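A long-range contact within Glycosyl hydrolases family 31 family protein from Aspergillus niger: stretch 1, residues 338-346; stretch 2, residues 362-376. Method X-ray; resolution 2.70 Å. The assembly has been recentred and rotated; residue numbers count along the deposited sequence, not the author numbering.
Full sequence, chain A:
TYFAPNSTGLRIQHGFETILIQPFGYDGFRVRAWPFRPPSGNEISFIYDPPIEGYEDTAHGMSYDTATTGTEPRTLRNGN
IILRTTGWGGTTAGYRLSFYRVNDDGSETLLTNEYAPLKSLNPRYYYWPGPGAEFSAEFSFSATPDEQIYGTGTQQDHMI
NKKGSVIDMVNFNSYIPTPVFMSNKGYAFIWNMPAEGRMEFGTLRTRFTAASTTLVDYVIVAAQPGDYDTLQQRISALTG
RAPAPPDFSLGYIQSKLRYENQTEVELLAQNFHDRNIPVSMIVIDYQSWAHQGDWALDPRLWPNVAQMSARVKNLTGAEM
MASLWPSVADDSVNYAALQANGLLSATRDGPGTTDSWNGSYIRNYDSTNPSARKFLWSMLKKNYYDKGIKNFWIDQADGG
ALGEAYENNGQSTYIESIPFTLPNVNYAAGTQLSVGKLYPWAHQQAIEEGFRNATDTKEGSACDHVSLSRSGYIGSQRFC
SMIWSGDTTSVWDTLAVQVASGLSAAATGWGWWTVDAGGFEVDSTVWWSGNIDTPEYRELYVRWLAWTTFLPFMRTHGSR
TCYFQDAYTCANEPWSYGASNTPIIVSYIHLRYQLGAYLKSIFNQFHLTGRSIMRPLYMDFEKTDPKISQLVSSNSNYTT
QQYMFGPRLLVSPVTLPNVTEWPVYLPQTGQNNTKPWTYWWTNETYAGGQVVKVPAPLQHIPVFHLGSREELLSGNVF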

ATOM      1  N   LEU A 338      12.367 -27.855   8.148  1.00 61.78           N
ATOM      2  CA  LEU A 338      12.570 -26.501   7.640  1.00 60.09           C
ATOM      3  C   LEU A 338      11.312 -25.662   7.802  1.00 59.64           C
ATOM      4  O   LEU A 338      11.387 -24.462   8.092  1.00 60.65           O
ATOM      5  N   GLN A 339      10.145 -26.278   7.613  1.00 67.82           N
ATOM      6  CA  GLN A 339       8.887 -25.552   7.746  1.00 60.28           C
ATOM      7  C   GLN A 339       8.593 -25.216   9.204  1.00 55.40           C
ATOM      8  O   GLN A 339       8.148 -24.105   9.513  1.00 59.74           O
ATOM      9  N   ALA A 340       8.850 -26.161  10.113  1.00 55.69           N
ATOM     10  CA  ALA A 340       8.456 -25.980  11.507  1.00 57.47           C
ATOM     11  C   ALA A 340       9.329 -24.949  12.210  1.00 56.44           C
ATOM     12  O   ALA A 340       8.836 -24.173  13.036  1.00 65.15           O
ATOM     13  N   ASN A 341      10.622 -24.929  11.906  1.00 51.57           N
ATOM     14  CA  ASN A 341      11.556 -24.013  12.546  1.00 59.79           C
ATOM     15  C   ASN A 341      11.652 -22.668  11.834  1.00 58.40           C
ATOM     16  O   ASN A 341      12.522 -21.860  12.180  1.00 51.54           O
ATOM     17  N   GLY A 342      10.787 -22.413  10.857  1.00 56.02           N
ATOM     18  CA  GLY A 342      10.793 -21.134  10.165  1.00 57.29           C
ATOM     19  C   GLY A 342      12.080 -20.837   9.429  1.00 54.99           C
ATOM     20  O   GLY A 342      12.585 -19.710   9.495  1.00 68.68           O
ATOM     21  N   LEU A 343      12.626 -21.828   8.728  1.00 54.90           N
ATOM     22  CA  LEU A 343      13.866 -21.663   7.987  1.00 62.35           C
ATOM     23  C   LEU A 343      13.633 -21.477   6.494  1.00 58.25           C
ATOM     24  O   LEU A 343      14.586 -21.551   5.713  1.00 56.28           O
ATOM     25  N   LEU A 344      12.395 -21.226   6.082  1.00 56.37           N
ATOM     26  CA  LEU A 344      12.062 -21.028   4.681  1.00 52.32           C
ATOM     27  C   LEU A 344      11.487 -19.636   4.477  1.00 51.14           C
ATOM     28  O   LEU A 344      10.659 -19.172   5.270  1.00 65.34           O
ATOM     29  N   SER A 345      11.929 -18.972   3.414  1.00 51.37           N
ATOM     30  CA  SER A 345      11.255 -17.768   2.969  1.00 51.33           C
ATOM     31  C   SER A 345       9.896 -18.135   2.381  1.00 56.36           C
ATOM     32  O   SER A 345       9.602 -19.302   2.103  1.00 60.10           O
ATOM     33  N   ALA A 346       9.053 -17.126   2.195  1.00 54.50           N
ATOM     34  CA  ALA A 346       7.717 -17.385   1.684  1.00 50.70           C
ATOM     35  C   ALA A 346       7.151 -16.117   1.071  1.00 51.54           C
ATOM     36  O   ALA A 346       7.386 -15.019   1.579  1.00 62.09           O
ATOM     37  N   ILE A 362       8.165 -24.821  -5.136  1.00 52.88           N
ATOM     38  CA  ILE A 362       9.182 -24.908  -4.097  1.00 53.82           C
ATOM     39  C   ILE A 362       9.206 -23.624  -3.274  1.00 57.31           C
ATOM     40  O   ILE A 362       8.543 -22.635  -3.592  1.00 52.02           O
ATOM     41  N   ARG A 363       9.998 -23.662  -2.202  1.00 52.54           N
ATOM     42  CA  ARG A 363      10.277 -22.509  -1.358  1.00 54.01           C
ATOM     43  C   ARG A 363      11.780 -22.426  -1.139  1.00 58.11           C
ATOM     44  O   ARG A 363      12.420 -23.438  -0.837  1.00 62.39           O
ATOM     45  N   ASN A 364      12.342 -21.230  -1.292  1.00 50.15           N
ATOM     46  CA  ASN A 364      13.761 -21.029  -1.031  1.00 44.54           C
ATOM     47  C   ASN A 364      14.019 -20.953   0.467  1.00 55.69           C
ATOM     48  O   ASN A 364      13.254 -20.334   1.212  1.00 58.70           O
ATOM     49  N   TYR A 365      15.103 -21.587   0.907  1.00 58.29           N
ATOM     50  CA  TYR A 365      15.497 -21.461   2.299  1.00 54.34           C
ATOM     51  C   TYR A 365      15.957 -20.031   2.576  1.00 59.60           C
ATOM     52  O   TYR A 365      16.362 -19.295   1.672  1.00 63.53           O
ATOM     53  N   ASP A 366      15.888 -19.637   3.843  1.00 64.09           N
ATOM     54  CA  ASP A 366      16.141 -18.251   4.233  1.00 63.90           C
ATOM     55  C   ASP A 366      17.611 -18.096   4.603  1.00 58.82           C
ATOM     56  O   ASP A 366      18.010 -18.368   5.737  1.00 57.77           O
ATOM     57  N   SER A 367      18.424 -17.646   3.644  1.00 53.75           N
ATOM     58  CA  SER A 367      19.842 -17.441   3.918  1.00 57.71           C
ATOM     59  C   SER A 367      20.083 -16.296   4.894  1.00 60.18           C
ATOM     60  O   SER A 367      21.148 -16.245   5.517  1.00 58.55           O
ATOM     61  N   THR A 368      19.124 -15.378   5.041  1.00 55.10           N
ATOM     62  CA  THR A 368      19.255 -14.309   6.024  1.00 58.03           C
ATOM     63  C   THR A 368      18.976 -14.786   7.444  1.00 60.23           C
ATOM     64  O   THR A 368      19.316 -14.079   8.399  1.00 66.31           O
ATOM     65  N   ASN A 369      18.367 -15.958   7.598  1.00 61.03           N
ATOM     66  CA  ASN A 369      18.120 -16.533   8.915  1.00 55.74           C
ATOM     67  C   ASN A 369      19.366 -17.276   9.381  1.00 59.22           C
ATOM     68  O   ASN A 369      19.766 -18.254   8.740  1.00 65.94           O
ATOM     69  N   PRO A 370      20.011 -16.847  10.469  1.00 57.88           N
ATOM     70  CA  PRO A 370      21.220 -17.552  10.926  1.00 57.62           C
ATOM     71  C   PRO A 370      20.970 -19.005  11.276  1.00 59.16           C
ATOM     72  O   PRO A 370      21.846 -19.848  11.046  1.00 61.72           O
ATOM     73  N   SER A 371      19.796 -19.323  11.823  1.00 58.85           N
ATOM     74  CA  SER A 371      19.476 -20.714  12.120  1.00 62.24           C
ATOM     75  C   SER A 371      19.371 -21.546  10.850  1.00 60.07           C
ATOM     76  O   SER A 371      19.728 -22.730  10.854  1.00 58.46           O
ATOM     77  N   ALA A 372      18.893 -20.947   9.757  1.00 54.05           N
ATOM     78  CA  ALA A 372      18.787 -21.680   8.501  1.00 55.21           C
ATOM     79  C   ALA A 372      20.162 -21.922   7.885  1.00 61.62           C
ATOM     80  O   ALA A 372      20.400 -22.977   7.285  1.00 66.75           O
ATOM     81  N   ARG A 373      21.075 -20.955   8.015  1.00 62.59           N
ATOM     82  CA  ARG A 373      22.445 -21.169   7.552  1.00 54.25           C
ATOM     83  C   ARG A 373      23.093 -22.333   8.291  1.00 58.95           C
ATOM     84  O   ARG A 373      23.841 -23.118   7.697  1.00 63.22           O
ATOM     85  N   LYS A 374      22.802 -22.471   9.588  1.00 57.59           N
ATOM     86  CA  LYS A 374      23.352 -23.584  10.351  1.00 50.04           C
ATOM     87  C   LYS A 374      22.728 -24.904   9.933  1.00 60.40           C
ATOM     88  O   LYS A 374      23.426 -25.918   9.815  1.00 61.76           O
ATOM     89  N   PHE A 375      21.417 -24.903   9.685  1.00 63.11           N
ATOM     90  CA  PHE A 375      20.745 -26.117   9.241  1.00 56.33           C
ATOM     91  C   PHE A 375      21.338 -26.626   7.936  1.00 61.32           C
ATOM     92  O   PHE A 375      21.519 -27.837   7.757  1.00 63.04           O
ATOM     93  N   LEU A 376      21.655 -25.715   7.014  1.00 68.31           N
ATOM     94  CA  LEU A 376      22.123 -26.141   5.700  1.00 59.56           C
ATOM     95  C   LEU A 376      23.556 -26.655   5.762  1.00 59.39           C
ATOM     96  O   LEU A 376      23.901 -27.620   5.071  1.00 61.71           O
TER

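Leu 343 is the main bump of this contact. Its side chain (chi1 m, chi2 t) leaves the backbone sideways, but its end fits against the first turns of the helix 370-376: Leu 343 CD2 lies 3.7 Å from Ala 372 N and 3.8 Å from Ser 371 CB, while Leu 343 CD1 reaches Phe 375 CB at 3.7 Å. Leu 343 CB meets Ala 372 CB at 3.7 Å, where the CA atoms of Leu 343 and Ala 372 are 4.9 Å apart. Phe 375 (chi1 t) points toward stretch 1, and Leu 338 CD2 (m, t) lies over one face of its ring, 3.5 Å from Phe 375 CD1. At the start of the helix, Asn 369 (chi1 t) accepts through OD1 from Ser 371 N at 2.9 Å, capping the helix, and Asn 369 ND2 lies 3.1 Å from Gly 342 O.

Polar contacts join the backbones on from Leu 343, with apolar contacts of Leu 344 among them. Asp 366 N donates to Leu 343 O (3.0 Å), and Asn 364 O accepts from Ser 345 N (2.9 Å); Ser 345 (chi1 p) also donates through OG to Asn 364 O (2.8 Å). Arg 363 (chi1 m) extends past Leu 344, Arg 363 CD lying 4.0 Å from Leu 344 CD1, and Gln 339 NE2 sits over one guanidinium face, 3.7 Å from Arg 363 CZ. A water accepts from Arg 363 NH1 (2.9 Å) and donates to Ser 345 O (2.7 Å), bridging the two stretches.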

ATOM      1  CB  LEU A 338      12.984 -26.554   6.170  1.00 59.35           C
ATOM      2  CG  LEU A 338      14.386 -27.079   5.870  1.00 55.67           C
ATOM      3  CD1 LEU A 338      14.479 -27.531   4.424  1.00 46.90           C
ATOM      4  CD2 LEU A 338      15.408 -25.995   6.159  1.00 49.00           C
ATOM      5  CB  GLN A 339       7.751 -26.376   7.144  1.00 45.60           C
ATOM      6  CG  GLN A 339       6.466 -25.606   6.944  1.00 62.62           C
ATOM      7  CD  GLN A 339       6.539 -24.665   5.764  1.00 58.05           C
ATOM      8  OE1 GLN A 339       6.709 -23.457   5.928  1.00 77.76           O
ATOM      9  NE2 GLN A 339       6.410 -25.215   4.563  1.00 53.25           N
ATOM     10  CB  ALA A 340       8.511 -27.319  12.242  1.00 57.52           C
ATOM     11  CB  ASN A 341      12.936 -24.662  12.646  1.00 56.39           C
ATOM     12  CG  ASN A 341      12.956 -25.827  13.616  1.00 58.40           C
ATOM     13  OD1 ASN A 341      13.176 -25.649  14.814  1.00 62.90           O
ATOM     14  ND2 ASN A 341      12.713 -27.027  13.103  1.00 46.97           N
ATOM     15  CB  LEU A 343      14.784 -22.861   8.225  1.00 56.63           C
ATOM     16  CG  LEU A 343      14.962 -23.295   9.680  1.00 51.95           C
ATOM     17  CD1 LEU A 343      15.868 -24.512   9.756  1.00 42.35           C
ATOM     18  CD2 LEU A 343      15.514 -22.151  10.517  1.00 45.66           C
ATOM     19  CB  LEU A 344      11.058 -22.075   4.190  1.00 50.16           C
ATOM     20  CG  LEU A 344      11.420 -23.546   4.381  1.00 56.18           C
ATOM     21  CD1 LEU A 344      10.246 -24.430   4.002  1.00 56.73           C
ATOM     22  CD2 LEU A 344      12.645 -23.899   3.555  1.00 51.26           C
ATOM     23  CB  SER A 345      12.103 -17.025   1.937  1.00 60.27           C
ATOM     24  OG  SER A 345      12.215 -17.773   0.738  1.00 57.42           O
ATOM     25  CB  ALA A 346       6.787 -17.894   2.790  1.00 53.19           C
ATOM     26  CB  ILE A 362      10.577 -25.191  -4.687  1.00 51.69           C
ATOM     27  CG1 ILE A 362      10.871 -24.233  -5.845  1.00 53.69           C
ATOM     28  CG2 ILE A 362      10.666 -26.629  -5.162  1.00 54.31           C
ATOM     29  CD1 ILE A 362      11.577 -22.946  -5.444  1.00 51.13           C
ATOM     30  CB  ARG A 363       9.559 -22.615  -0.006  1.00 51.19           C
ATOM     31  CG  ARG A 363       8.073 -22.910  -0.097  1.00 58.47           C
ATOM     32  CD  ARG A 363       7.606 -23.739   1.093  1.00 56.30           C
ATOM     33  NE  ARG A 363       6.228 -24.193   0.932  1.00 61.69           N
ATOM     34  CZ  ARG A 363       5.170 -23.565   1.435  1.00 58.23           C
ATOM     35  NH1 ARG A 363       5.326 -22.455   2.145  1.00 58.18           N
ATOM     36  NH2 ARG A 363       3.953 -24.051   1.231  1.00 55.42           N
ATOM     37  CB  ASN A 364      14.261 -19.752  -1.705  1.00 53.02           C
ATOM     38  CG  ASN A 364      14.756 -19.990  -3.115  1.00 57.18           C
ATOM     39  OD1 ASN A 364      14.381 -20.967  -3.764  1.00 57.23           O
ATOM     40  ND2 ASN A 364      15.612 -19.097  -3.599  1.00 50.16           N
ATOM     41  CB  TYR A 365      16.597 -22.470   2.646  1.00 45.01           C
ATOM     42  CG  TYR A 365      18.009 -21.928   2.585  1.00 58.72           C
ATOM     43  CD1 TYR A 365      18.786 -21.854   3.733  1.00 53.06           C
ATOM     44  CD2 TYR A 365      18.562 -21.483   1.387  1.00 61.79           C
ATOM     45  CE1 TYR A 365      20.075 -21.359   3.697  1.00 54.92           C
ATOM     46  CE2 TYR A 365      19.853 -20.982   1.341  1.00 60.32           C
ATOM     47  CZ  TYR A 365      20.604 -20.924   2.500  1.00 64.34           C
ATOM     48  OH  TYR A 365      21.889 -20.432   2.469  1.00 63.40           O
ATOM     49  CB  ASP A 366      15.228 -17.849   5.385  1.00 57.89           C
ATOM     50  CG  ASP A 366      15.279 -16.365   5.677  1.00 58.94           C
ATOM     51  OD1 ASP A 366      15.905 -15.623   4.891  1.00 61.16           O
ATOM     52  OD2 ASP A 366      14.695 -15.940   6.697  1.00 74.26           O
ATOM     53  CB  SER A 367      20.605 -17.180   2.617  1.00 62.55           C
ATOM     54  OG  SER A 367      20.197 -15.964   2.013  1.00 64.67           O
ATOM     55  CB  THR A 368      18.318 -13.148   5.679  1.00 51.30           C
ATOM     56  OG1 THR A 368      16.964 -13.528   5.947  1.00 60.85           O
ATOM     57  CG2 THR A 368      18.447 -12.778   4.212  1.00 51.82           C
ATOM     58  CB  ASN A 369      16.923 -17.480   8.863  1.00 66.19           C
ATOM     59  CG  ASN A 369      16.478 -17.963  10.237  1.00 59.75           C
ATOM     60  OD1 ASN A 369      17.263 -18.017  11.184  1.00 63.69           O
ATOM     61  ND2 ASN A 369      15.206 -18.328  10.344  1.00 61.52           N
ATOM     62  CB  PRO A 370      21.653 -16.739  12.153  1.00 48.37           C
ATOM     63  CG  PRO A 370      21.041 -15.389  11.949  1.00 66.80           C
ATOM     64  CD  PRO A 370      19.731 -15.646  11.272  1.00 56.40           C
ATOM     65  CB  SER A 371      18.173 -20.795  12.915  1.00 54.64           C
ATOM     66  OG  SER A 371      18.305 -20.171  14.179  1.00 82.97           O
ATOM     67  CB  ALA A 372      17.878 -20.930   7.531  1.00 54.39           C
ATOM     68  CB  ARG A 373      23.266 -19.890   7.716  1.00 58.25           C
ATOM     69  CG  ARG A 373      22.798 -18.741   6.833  1.00 52.07           C
ATOM     70  CD  ARG A 373      23.896 -17.711   6.656  1.00 51.25           C
ATOM     71  NE  ARG A 373      24.292 -17.086   7.916  1.00 57.42           N
ATOM     72  CZ  ARG A 373      23.743 -15.979   8.404  1.00 61.03           C
ATOM     73  NH1 ARG A 373      22.766 -15.374   7.742  1.00 51.70           N
ATOM     74  NH2 ARG A 373      24.170 -15.476   9.555  1.00 63.95           N
ATOM     75  CB  LYS A 374      23.117 -23.368  11.846  1.00 56.00           C
ATOM     76  CG  LYS A 374      23.285 -24.657  12.651  1.00 91.83           C
ATOM     77  CD  LYS A 374      23.406 -24.438  14.148  1.00 91.23           C
ATOM     78  CE  LYS A 374      22.812 -25.621  14.913  1.00 99.39           C
ATOM     79  NZ  LYS A 374      23.094 -26.919  14.243  1.00 88.86           N
ATOM     80  CB  PHE A 375      19.247 -25.858   9.085  1.00 52.11           C
ATOM     81  CG  PHE A 375      18.450 -27.083   8.723  1.00 58.45           C
ATOM     82  CD1 PHE A 375      18.332 -27.493   7.405  1.00 57.10           C
ATOM     83  CD2 PHE A 375      17.810 -27.817   9.705  1.00 49.19           C
ATOM     84  CE1 PHE A 375      17.600 -28.615   7.076  1.00 60.32           C
ATOM     85  CE2 PHE A 375      17.075 -28.938   9.381  1.00 46.49           C
ATOM     86  CZ  PHE A 375      16.970 -29.337   8.065  1.00 63.00           C
ATOM     87  CB  LEU A 376      21.999 -24.988   4.704  1.00 46.76           C
ATOM     88  CG  LEU A 376      22.813 -25.085   3.415  1.00 52.91           C
ATOM     89  CD1 LEU A 376      22.266 -26.184   2.522  1.00 58.62           C
ATOM     90  CD2 LEU A 376      22.804 -23.750   2.692  1.00 53.72           C
TER
HETATM   91  O   HOH W   1       7.737 -21.040   2.896  1.00 65.11           O